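Local coordinates for protein polyketide synthase PksR (Bacillus subtilis, PDB 4U3V) that takes part in making the antibiotic polyketide bacillaene, this chain being its double-hotdog enoyl-isomerase domain, at residues V145-I155 with I174-L185; M207-I215 with L276-K284. All coordinates share one frame; numbering follows the deposited sequence.

Contact 1 (V145-I155 with I174-L185)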
loop_
_atom_site.group_PDB
_atom_site.type_symbol
_atom_site.label_atom_id
_atom_site.label_comp_id
_atom_site.label_asym_id
_atom_site.label_seq_id
_atom_site.Cartn_x
_atom_site.Cartn_y
_atom_site.Cartn_z
ATOM N N VAL A 145 19.105 -10.054 9.816
ATOM C CA VAL A 145 17.762 -9.887 10.358
ATOM C C VAL A 145 17.032 -11.231 10.513
ATOM O O VAL A 145 16.442 -11.511 11.551
ATOM C CB VAL A 145 16.946 -8.869 9.517
ATOM C CG1 VAL A 145 15.530 -8.752 10.061
ATOM C CG2 VAL A 145 17.625 -7.509 9.535
ATOM N N LYS A 146 17.046 -12.042 9.463
ATOM C CA LYS A 146 16.419 -13.353 9.411
ATOM C C LYS A 146 16.835 -14.285 10.551
ATOM O O LYS A 146 16.016 -15.005 11.129
ATOM C CB LYS A 146 16.836 -13.977 8.085
ATOM C CG LYS A 146 15.965 -15.078 7.540
ATOM C CD LYS A 146 16.135 -15.091 6.032
ATOM C CE LYS A 146 16.565 -16.453 5.524
ATOM N NZ LYS A 146 16.802 -16.406 4.052
ATOM N N HIS A 147 18.138 -14.329 10.812
ATOM C CA HIS A 147 18.704 -15.200 11.846
ATOM C C HIS A 147 18.014 -15.078 13.186
ATOM O O HIS A 147 17.782 -16.084 13.858
ATOM C CB HIS A 147 20.212 -14.925 11.946
ATOM C CG HIS A 147 20.899 -15.628 13.089
ATOM N ND1 HIS A 147 21.107 -16.960 13.103
ATOM C CD2 HIS A 147 21.484 -15.123 14.250
ATOM C CE1 HIS A 147 21.756 -17.299 14.237
ATOM N NE2 HIS A 147 22.001 -16.171 14.930
ATOM N N SER A 148 17.616 -13.859 13.568
ATOM C CA SER A 148 16.997 -13.631 14.880
ATOM C C SER A 148 15.471 -13.839 14.944
ATOM O O SER A 148 14.880 -13.852 16.027
ATOM C CB SER A 148 17.384 -12.261 15.456
ATOM O OG SER A 148 17.388 -11.265 14.452
ATOM N N LEU A 149 14.856 -14.083 13.792
ATOM C CA LEU A 149 13.401 -14.254 13.693
ATOM C C LEU A 149 13.032 -15.718 13.507
ATOM O O LEU A 149 13.897 -16.548 13.244
ATOM C CB LEU A 149 12.846 -13.398 12.515
ATOM C CG LEU A 149 13.258 -11.928 12.602
ATOM C CD1 LEU A 149 12.811 -11.186 11.353
ATOM C CD2 LEU A 149 12.628 -11.298 13.839
ATOM N N THR A 150 11.763 -16.050 13.724
ATOM C CA THR A 150 11.266 -17.406 13.543
ATOM C C THR A 150 10.605 -17.522 12.177
ATOM O O THR A 150 9.625 -16.821 11.887
ATOM C CB THR A 150 10.240 -17.783 14.636
ATOM O OG1 THR A 150 10.844 -17.676 15.930
ATOM C CG2 THR A 150 9.722 -19.198 14.442
ATOM N N LYS A 151 11.117 -18.429 11.350
ATOM C CA LYS A 151 10.461 -18.756 10.074
ATOM C C LYS A 151 9.078 -19.359 10.271
ATOM O O LYS A 151 8.868 -20.239 11.115
ATOM C CB LYS A 151 11.327 -19.707 9.239
ATOM C CG LYS A 151 10.740 -20.006 7.873
ATOM C CD LYS A 151 11.644 -20.947 7.080
ATOM C CE LYS A 151 11.233 -21.005 5.621
ATOM N NZ LYS A 151 11.265 -19.640 5.037
ATOM N N LEU A 152 8.111 -18.862 9.507
ATOM C CA LEU A 152 6.739 -19.350 9.568
ATOM C C LEU A 152 6.487 -20.291 8.390
ATOM O O LEU A 152 7.149 -20.197 7.366
ATOM C CB LEU A 152 5.742 -18.183 9.486
ATOM C CG LEU A 152 6.008 -17.107 10.546
ATOM C CD1 LEU A 152 4.926 -16.034 10.425
ATOM C CD2 LEU A 152 5.979 -17.725 11.936
ATOM N N HIS A 153 5.579 -21.229 8.590
ATOM C CA HIS A 153 5.236 -22.230 7.584
ATOM C C HIS A 153 3.759 -22.135 7.321
ATOM O O HIS A 153 3.040 -21.418 8.026
ATOM C CB HIS A 153 5.576 -23.623 8.125
ATOM C CG HIS A 153 7.026 -23.776 8.511
ATOM N ND1 HIS A 153 8.002 -23.936 7.593
ATOM C CD2 HIS A 153 7.661 -23.637 9.742
ATOM C CE1 HIS A 153 9.198 -23.934 8.209
ATOM N NE2 HIS A 153 8.986 -23.751 9.525
ATOM N N HIS A 154 3.284 -22.848 6.301
ATOM C CA HIS A 154 1.894 -22.716 5.874
ATOM C C HIS A 154 1.554 -21.266 5.627
ATOM O O HIS A 154 0.622 -20.725 6.239
ATOM C CB HIS A 154 0.966 -23.318 6.916
ATOM C CG HIS A 154 1.380 -24.702 7.364
ATOM N ND1 HIS A 154 1.569 -25.716 6.494
ATOM C CD2 HIS A 154 1.718 -25.195 8.621
ATOM C CE1 HIS A 154 1.995 -26.804 7.158
ATOM N NE2 HIS A 154 2.078 -26.488 8.462
ATOM N N ILE A 155 2.279 -20.629 4.733
ATOM C CA ILE A 155 2.058 -19.234 4.422
ATOM C C ILE A 155 0.626 -18.879 3.994
ATOM O O ILE A 155 0.234 -17.758 4.142
ATOM C CB ILE A 155 3.072 -18.741 3.387
ATOM C CG1 ILE A 155 4.419 -18.484 4.018
ATOM C CG2 ILE A 155 2.606 -17.472 2.746
ATOM C CD1 ILE A 155 4.387 -18.395 5.519
ATOM N N ILE A 174 3.216 -13.184 -1.193
ATOM C CA ILE A 174 4.214 -13.437 -0.141
ATOM C C ILE A 174 4.751 -14.860 -0.314
ATOM O O ILE A 174 3.973 -15.802 -0.434
ATOM C CB ILE A 174 3.570 -13.343 1.230
ATOM C CG1 ILE A 174 3.214 -11.874 1.492
ATOM C CG2 ILE A 174 4.518 -13.883 2.322
ATOM C CD1 ILE A 174 2.306 -11.679 2.679
ATOM N N THR A 175 6.071 -15.007 -0.318
ATOM C CA THR A 175 6.681 -16.355 -0.408
ATOM C C THR A 175 7.327 -16.848 0.880
ATOM O O THR A 175 7.428 -18.066 1.101
ATOM C CB THR A 175 7.718 -16.432 -1.546
ATOM O OG1 THR A 175 8.801 -15.517 -1.282
ATOM C CG2 THR A 175 7.057 -16.043 -2.862
ATOM N N HIS A 176 7.835 -15.926 1.693
ATOM C CA HIS A 176 8.441 -16.316 2.974
ATOM C C HIS A 176 8.111 -15.296 4.035
ATOM O O HIS A 176 8.060 -14.109 3.737
ATOM C CB HIS A 176 9.957 -16.381 2.840
ATOM C CG HIS A 176 10.439 -17.306 1.747
ATOM N ND1 HIS A 176 10.415 -16.961 0.445
ATOM C CD2 HIS A 176 11.038 -18.566 1.811
ATOM C CE1 HIS A 176 10.942 -17.958 -0.294
ATOM N NE2 HIS A 176 11.329 -18.939 0.543
ATOM N N LEU A 177 7.971 -15.754 5.278
ATOM C CA LEU A 177 7.785 -14.864 6.448
ATOM C C LEU A 177 8.689 -15.305 7.597
ATOM O O LEU A 177 8.715 -16.482 7.942
ATOM C CB LEU A 177 6.355 -14.979 6.942
ATOM C CG LEU A 177 5.330 -14.408 5.950
ATOM C CD1 LEU A 177 3.951 -14.762 6.445
ATOM C CD2 LEU A 177 5.493 -12.895 5.914
ATOM N N TYR A 178 9.286 -14.341 8.275
ATOM C CA TYR A 178 10.016 -14.593 9.520
ATOM C C TYR A 178 9.582 -13.533 10.529
ATOM O O TYR A 178 9.632 -12.351 10.223
ATOM C CB TYR A 178 11.504 -14.440 9.272
ATOM C CG TYR A 178 11.998 -15.262 8.101
ATOM C CD1 TYR A 178 12.652 -16.482 8.307
ATOM C CD2 TYR A 178 11.874 -14.782 6.800
ATOM C CE1 TYR A 178 13.123 -17.218 7.229
ATOM C CE2 TYR A 178 12.383 -15.486 5.720
ATOM C CZ TYR A 178 12.985 -16.714 5.934
ATOM O OH TYR A 178 13.462 -17.431 4.841
ATOM N N ARG A 179 9.260 -13.945 11.747
ATOM C CA ARG A 179 8.486 -13.102 12.659
ATOM C C ARG A 179 9.063 -13.099 14.052
ATOM O O ARG A 179 9.620 -14.113 14.480
ATOM C CB ARG A 179 7.071 -13.654 12.744
ATOM C CG ARG A 179 6.092 -12.783 13.531
ATOM C CD ARG A 179 4.670 -13.334 13.369
ATOM N NE ARG A 179 4.501 -14.630 14.056
ATOM C CZ ARG A 179 3.430 -15.415 13.926
ATOM N NH1 ARG A 179 2.381 -15.035 13.197
ATOM N NH2 ARG A 179 3.374 -16.579 14.573
ATOM N N ASP A 180 8.897 -11.989 14.782
ATOM C CA ASP A 180 9.003 -12.036 16.239
ATOM C C ASP A 180 7.990 -11.056 16.848
ATOM O O ASP A 180 7.144 -10.531 16.112
ATOM C CB ASP A 180 10.448 -11.754 16.739
ATOM C CG ASP A 180 10.877 -10.306 16.592
ATOM O OD1 ASP A 180 10.067 -9.475 16.163
ATOM O OD2 ASP A 180 12.043 -9.974 16.943
ATOM N N HIS A 181 8.016 -10.880 18.166
ATOM C CA HIS A 181 7.011 -10.079 18.836
ATOM C C HIS A 181 6.879 -8.651 18.382
ATOM O O HIS A 181 5.908 -7.961 18.771
ATOM C CB HIS A 181 7.229 -10.116 20.365
ATOM C CG HIS A 181 8.499 -9.419 20.828
ATOM N ND1 HIS A 181 9.733 -9.969 20.681
ATOM C CD2 HIS A 181 8.695 -8.172 21.442
ATOM C CE1 HIS A 181 10.666 -9.093 21.101
ATOM N NE2 HIS A 181 10.034 -7.997 21.574
ATOM N N LYS A 182 7.863 -8.129 17.650
ATOM C CA LYS A 182 7.756 -6.709 17.300
ATOM C C LYS A 182 7.979 -6.413 15.829
ATOM O O LYS A 182 8.018 -5.247 15.435
ATOM C CB LYS A 182 8.710 -5.863 18.123
ATOM C CG LYS A 182 10.143 -6.386 18.058
ATOM C CD LYS A 182 11.054 -5.629 19.022
ATOM C CE LYS A 182 12.458 -6.213 19.019
ATOM N NZ LYS A 182 12.789 -6.875 17.718
ATOM N N SER A 183 8.308 -7.441 15.057
ATOM C CA SER A 183 8.565 -7.242 13.627
ATOM C C SER A 183 8.217 -8.445 12.779
ATOM O O SER A 183 8.088 -9.584 13.269
ATOM C CB SER A 183 10.034 -6.858 13.371
ATOM O OG SER A 183 10.865 -7.887 13.826
ATOM N N ILE A 184 8.184 -8.227 11.472
ATOM C CA ILE A 184 8.072 -9.363 10.551
ATOM C C ILE A 184 8.871 -9.041 9.317
ATOM O O ILE A 184 8.942 -7.890 8.915
ATOM C CB ILE A 184 6.594 -9.736 10.243
ATOM C CG1 ILE A 184 6.505 -11.122 9.545
ATOM C CG2 ILE A 184 5.866 -8.589 9.507
ATOM C CD1 ILE A 184 5.115 -11.728 9.589
ATOM N N LEU A 185 9.495 -10.067 8.721
ATOM C CA LEU A 185 10.299 -9.886 7.509
ATOM C C LEU A 185 9.686 -10.793 6.449
ATOM O O LEU A 185 9.422 -11.963 6.697
ATOM C CB LEU A 185 11.784 -10.254 7.763
ATOM C CG LEU A 185 12.652 -10.395 6.508
ATOM C CD1 LEU A 185 13.050 -9.018 6.055
ATOM C CD2 LEU A 185 13.883 -11.259 6.853
HETATM O O HOH W 1 14.296 -11.145 17.954
HETATM O O HOH W 2 11.016 -15.179 16.854
HETATM O O HOH W 3 8.341 -18.689 5.245
#
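Lys146 lays its aliphatic chain over one face of the Tyr178 ring. Its CG sits 3.6 Å from the centroid of that ring, 13° off the normal, which makes a CH-pi contact. The ammonium group runs on past the phenol and forms a salt bridge with Glu143. Lys151 lies alongside Tyr178, pointing the same way, with CB and CG near CD1 and CE1. The Lys151 chain is extended until a bend at chi4 (57°), which turns NZ back to the phenol. The hydrogen bond from Lys151 NZ to Tyr178 OH is weak, at 3.1 Å. NZ also lies at the edge of the His176 ring, near its plane, and donates to a water that bridges Leu152 O and Leu177 N.

The backbones pair as a short antiparallel bridge. Thr150 and Arg179 form the hydrogen-bonded pair: Thr150 N donates to Arg179 O, and Arg179 N to Thr150 O. Leu152 N then reaches Leu177 O at 2.9 Å, with a nearly straight N-H (168°).

Leu152 crosses Arg179 at about a right angle. Its CD1 rests over one face of the guanidinium, 3.9 Å from Arg179 CZ. Arg179 NH1 forms a hydrogen bond to Ser217 O and a salt bridge to Glu220. Leu149 is forked: CD1 packs on Leu185 CB, while CD2 lies 3.4 Å from Asp180 CG. Ile155 CD1 meets Leu177 CD1 at 3.8 Å.

The chemistry is mixed. Three main-chain bonds fix the register of an edge strand in the C-terminal hotdog. Lys146 covers one face of Tyr178 and Lys151 runs beside it. The charge of Lys146 is met by Glu143, while Lys151 has its weak bond to the phenol and a water.

Contact 2 (M207-I215 with L276-K284)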
loop_
_atom_site.group_PDB
_atom_site.type_symbol
_atom_site.label_atom_id
_atom_site.label_comp_id
_atom_site.label_asym_id
_atom_site.label_seq_id
_atom_site.Cartn_x
_atom_site.Cartn_y
_atom_site.Cartn_z
ATOM N N MET A 207 2.627 -3.666 -3.973
ATOM C CA MET A 207 3.735 -3.518 -3.002
ATOM C C MET A 207 3.150 -3.087 -1.656
ATOM O O MET A 207 3.309 -3.754 -0.597
ATOM C CB MET A 207 4.700 -2.442 -3.513
ATOM C CG MET A 207 5.730 -1.990 -2.493
ATOM S SD MET A 207 6.967 -3.291 -2.405
ATOM C CE MET A 207 7.913 -2.735 -3.826
ATOM N N THR A 208 2.342 -2.048 -1.711
ATOM C CA THR A 208 1.704 -1.562 -0.490
ATOM C C THR A 208 0.773 -2.595 0.096
ATOM O O THR A 208 0.722 -2.820 1.305
ATOM C CB THR A 208 0.927 -0.270 -0.844
ATOM O OG1 THR A 208 1.844 0.652 -1.457
ATOM C CG2 THR A 208 0.274 0.331 0.388
ATOM N N ASN A 209 0.037 -3.300 -0.743
ATOM C CA ASN A 209 -0.849 -4.269 -0.182
ATOM C C ASN A 209 -0.074 -5.447 0.460
ATOM O O ASN A 209 -0.574 -6.054 1.397
ATOM C CB ASN A 209 -1.817 -4.790 -1.260
ATOM C CG ASN A 209 -2.959 -5.567 -0.660
ATOM O OD1 ASN A 209 -3.857 -4.979 -0.055
ATOM N ND2 ASN A 209 -2.925 -6.926 -0.792
ATOM N N SER A 210 1.090 -5.808 -0.099
ATOM C CA SER A 210 1.877 -6.893 0.462
ATOM C C SER A 210 2.295 -6.527 1.871
ATOM O O SER A 210 2.323 -7.400 2.763
ATOM C CB SER A 210 3.115 -7.159 -0.396
ATOM O OG SER A 210 2.662 -7.695 -1.635
ATOM N N ALA A 211 2.518 -5.238 2.090
ATOM C CA ALA A 211 2.884 -4.772 3.426
ATOM C C ALA A 211 1.707 -4.981 4.379
ATOM O O ALA A 211 1.873 -5.444 5.499
ATOM C CB ALA A 211 3.357 -3.305 3.402
ATOM N N TYR A 212 0.481 -4.697 3.934
ATOM C CA TYR A 212 -0.675 -4.993 4.762
ATOM C C TYR A 212 -0.794 -6.505 5.074
ATOM O O TYR A 212 -1.093 -6.900 6.189
ATOM C CB TYR A 212 -1.910 -4.455 4.015
ATOM C CG TYR A 212 -3.239 -4.770 4.606
ATOM C CD1 TYR A 212 -3.518 -4.557 5.952
ATOM C CD2 TYR A 212 -4.272 -5.187 3.774
ATOM C CE1 TYR A 212 -4.779 -4.844 6.466
ATOM C CE2 TYR A 212 -5.541 -5.430 4.268
ATOM C CZ TYR A 212 -5.787 -5.277 5.604
ATOM O OH TYR A 212 -7.088 -5.516 6.051
ATOM N N LEU A 213 -0.609 -7.359 4.063
ATOM C CA LEU A 213 -0.786 -8.801 4.297
ATOM C C LEU A 213 0.279 -9.321 5.304
ATOM O O LEU A 213 -0.048 -10.142 6.185
ATOM C CB LEU A 213 -0.658 -9.544 2.958
ATOM C CG LEU A 213 -1.829 -9.347 1.988
ATOM C CD1 LEU A 213 -1.489 -9.941 0.627
ATOM C CD2 LEU A 213 -3.074 -9.995 2.551
ATOM N N ALA A 214 1.497 -8.791 5.183
ATOM C CA ALA A 214 2.592 -9.154 6.124
ATOM C C ALA A 214 2.233 -8.673 7.518
ATOM O O ALA A 214 2.485 -9.362 8.507
ATOM C CB ALA A 214 3.926 -8.558 5.680
ATOM N N ILE A 215 1.671 -7.478 7.616
ATOM C CA ILE A 215 1.203 -6.979 8.914
ATOM C C ILE A 215 0.138 -7.895 9.548
ATOM O O ILE A 215 0.183 -8.206 10.724
ATOM C CB ILE A 215 0.737 -5.510 8.802
ATOM C CG1 ILE A 215 1.953 -4.592 8.605
ATOM C CG2 ILE A 215 -0.047 -5.113 10.061
ATOM C CD1 ILE A 215 1.662 -3.233 8.050
ATOM N N LEU A 276 12.409 1.742 -0.972
ATOM C CA LEU A 276 11.152 2.433 -0.726
ATOM C C LEU A 276 10.899 2.334 0.786
ATOM O O LEU A 276 11.225 1.289 1.370
ATOM C CB LEU A 276 10.048 1.681 -1.485
ATOM C CG LEU A 276 8.581 2.010 -1.215
ATOM C CD1 LEU A 276 8.291 3.450 -1.575
ATOM C CD2 LEU A 276 7.680 1.079 -2.052
ATOM N N HIS A 277 10.497 3.444 1.394
ATOM C CA HIS A 277 10.241 3.530 2.850
ATOM C C HIS A 277 8.818 3.948 3.075
ATOM O O HIS A 277 8.355 4.960 2.531
ATOM C CB HIS A 277 11.145 4.542 3.574
ATOM C CG HIS A 277 12.635 4.381 3.297
ATOM N ND1 HIS A 277 13.470 5.451 3.195
ATOM C CD2 HIS A 277 13.426 3.245 3.086
ATOM C CE1 HIS A 277 14.710 5.017 2.873
ATOM N NE2 HIS A 277 14.699 3.673 2.867
ATOM N N TYR A 278 8.130 3.234 3.966
ATOM C CA TYR A 278 6.877 3.747 4.542
ATOM C C TYR A 278 7.070 3.981 6.031
ATOM O O TYR A 278 7.689 3.169 6.697
ATOM C CB TYR A 278 5.759 2.694 4.454
ATOM C CG TYR A 278 5.464 2.156 3.066
ATOM C CD1 TYR A 278 4.312 2.564 2.373
ATOM C CD2 TYR A 278 6.245 1.168 2.507
ATOM C CE1 TYR A 278 3.982 2.008 1.154
ATOM C CE2 TYR A 278 5.904 0.577 1.292
ATOM C CZ TYR A 278 4.791 1.021 0.601
ATOM O OH TYR A 278 4.440 0.420 -0.598
ATOM N N SER A 279 6.444 5.008 6.559
ATOM C CA SER A 279 6.489 5.250 7.990
ATOM C C SER A 279 5.083 5.571 8.505
ATOM O O SER A 279 4.268 6.214 7.814
ATOM C CB SER A 279 7.544 6.340 8.303
ATOM O OG SER A 279 6.930 7.550 8.677
ATOM N N GLY A 280 4.718 5.029 9.670
ATOM C CA GLY A 280 3.364 5.229 10.177
ATOM C C GLY A 280 2.299 4.682 9.243
ATOM O O GLY A 280 1.279 5.332 8.980
ATOM N N TYR A 281 2.532 3.458 8.773
ATOM C CA TYR A 281 1.505 2.677 8.107
ATOM C C TYR A 281 0.484 2.250 9.160
ATOM O O TYR A 281 0.805 1.473 10.092
ATOM C CB TYR A 281 2.216 1.473 7.487
ATOM C CG TYR A 281 1.456 0.714 6.423
ATOM C CD1 TYR A 281 1.975 0.656 5.099
ATOM C CD2 TYR A 281 0.344 -0.046 6.740
ATOM C CE1 TYR A 281 1.312 -0.071 4.111
ATOM C CE2 TYR A 281 -0.330 -0.762 5.737
ATOM C CZ TYR A 281 0.188 -0.790 4.449
ATOM O OH TYR A 281 -0.474 -1.487 3.448
ATOM N N SER A 282 -0.758 2.726 9.019
ATOM C CA SER A 282 -1.740 2.709 10.123
ATOM C C SER A 282 -2.827 1.686 9.879
ATOM O O SER A 282 -3.455 1.705 8.804
ATOM C CB SER A 282 -2.441 4.101 10.184
ATOM O OG SER A 282 -1.512 5.096 10.582
ATOM N N LEU A 283 -3.102 0.864 10.902
ATOM C CA LEU A 283 -4.248 -0.023 10.951
ATOM C C LEU A 283 -5.119 0.363 12.142
ATOM O O LEU A 283 -4.639 0.575 13.257
ATOM C CB LEU A 283 -3.817 -1.489 11.087
ATOM C CG LEU A 283 -3.443 -2.239 9.802
ATOM C CD1 LEU A 283 -2.211 -1.629 9.163
ATOM C CD2 LEU A 283 -3.213 -3.705 10.117
ATOM N N LYS A 284 -6.423 0.356 11.919
ATOM C CA LYS A 284 -7.395 0.495 12.996
ATOM C C LYS A 284 -7.846 -0.869 13.509
ATOM O O LYS A 284 -8.212 -1.742 12.705
ATOM C CB LYS A 284 -8.603 1.282 12.468
ATOM C CG LYS A 284 -9.712 1.468 13.486
ATOM C CD LYS A 284 -10.828 2.333 12.919
ATOM C CE LYS A 284 -12.073 2.293 13.798
ATOM N NZ LYS A 284 -11.996 3.239 14.947
#
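Helix 205-219 lies against strand 274-283 in the helix-on-sheet core of the C-terminal hotdog. The axes of helix 207-215 and strand 276-283 approach to 10.6 Å and make an angle of 64°. Two tyrosines of the strand reach to the helix with their hydroxyls. Tyr281 OH donates to Thr208 O at 2.8 Å, from above the carbonyl plane. The same carbonyl oxygen also accepts from Tyr212 N within the helix, so it is gripped twice. Tyr278 OH and Thr208 OG1 share a hydrogen bond of 2.7 Å, with OG1 at the edge of the Tyr278 ring. The first torsion of Thr208 (chi1 -55°) directs OG1 to Tyr278 OH and sets CG2 beside Tyr281 OH, while the backbone O meets Tyr281.

Apolar groups fill in around these bonds. Ala211 CB lies 3.9 Å from Tyr281 CE1, and Ile215 CD1 packs obliquely on Tyr281 CD2. Ile215 CG2 and Leu283 CD2 are tight, at 3.5 Å. At the other end Met207 and Leu276 meet tip to tip, with Met207 CG 3.7 Å from Leu276 CD2.

Strands 230-239 and 260-268 flank strand 274-283 in the sheet. The helix also rests on strand 247-257, through Leu249 and Ile251.

Overall arrangement
Along the chain the two contacts come in series. Contact 1 closes first, folding the chain back after helix 142-147 so that strand 150-151 pairs antiparallel with strand 174-180 as an outermost strand within this chain. Strand 183-190 follows and leads into helix 205-219, where contact 2 opens. Contact 2 closes a much longer loop, which brings in strands 230-239, 247-257 and 260-268 before strand 274-283 meets the helix. Neither contact nests in the other. Their centres lie about 16 Å apart, yet they touch: Ile174 and Ile184 of contact 1 pack on Leu213 and Ala214. The helix thus packs on strands 174-180 and 183-190 of contact 1 and on strand 274-283 in contact 2.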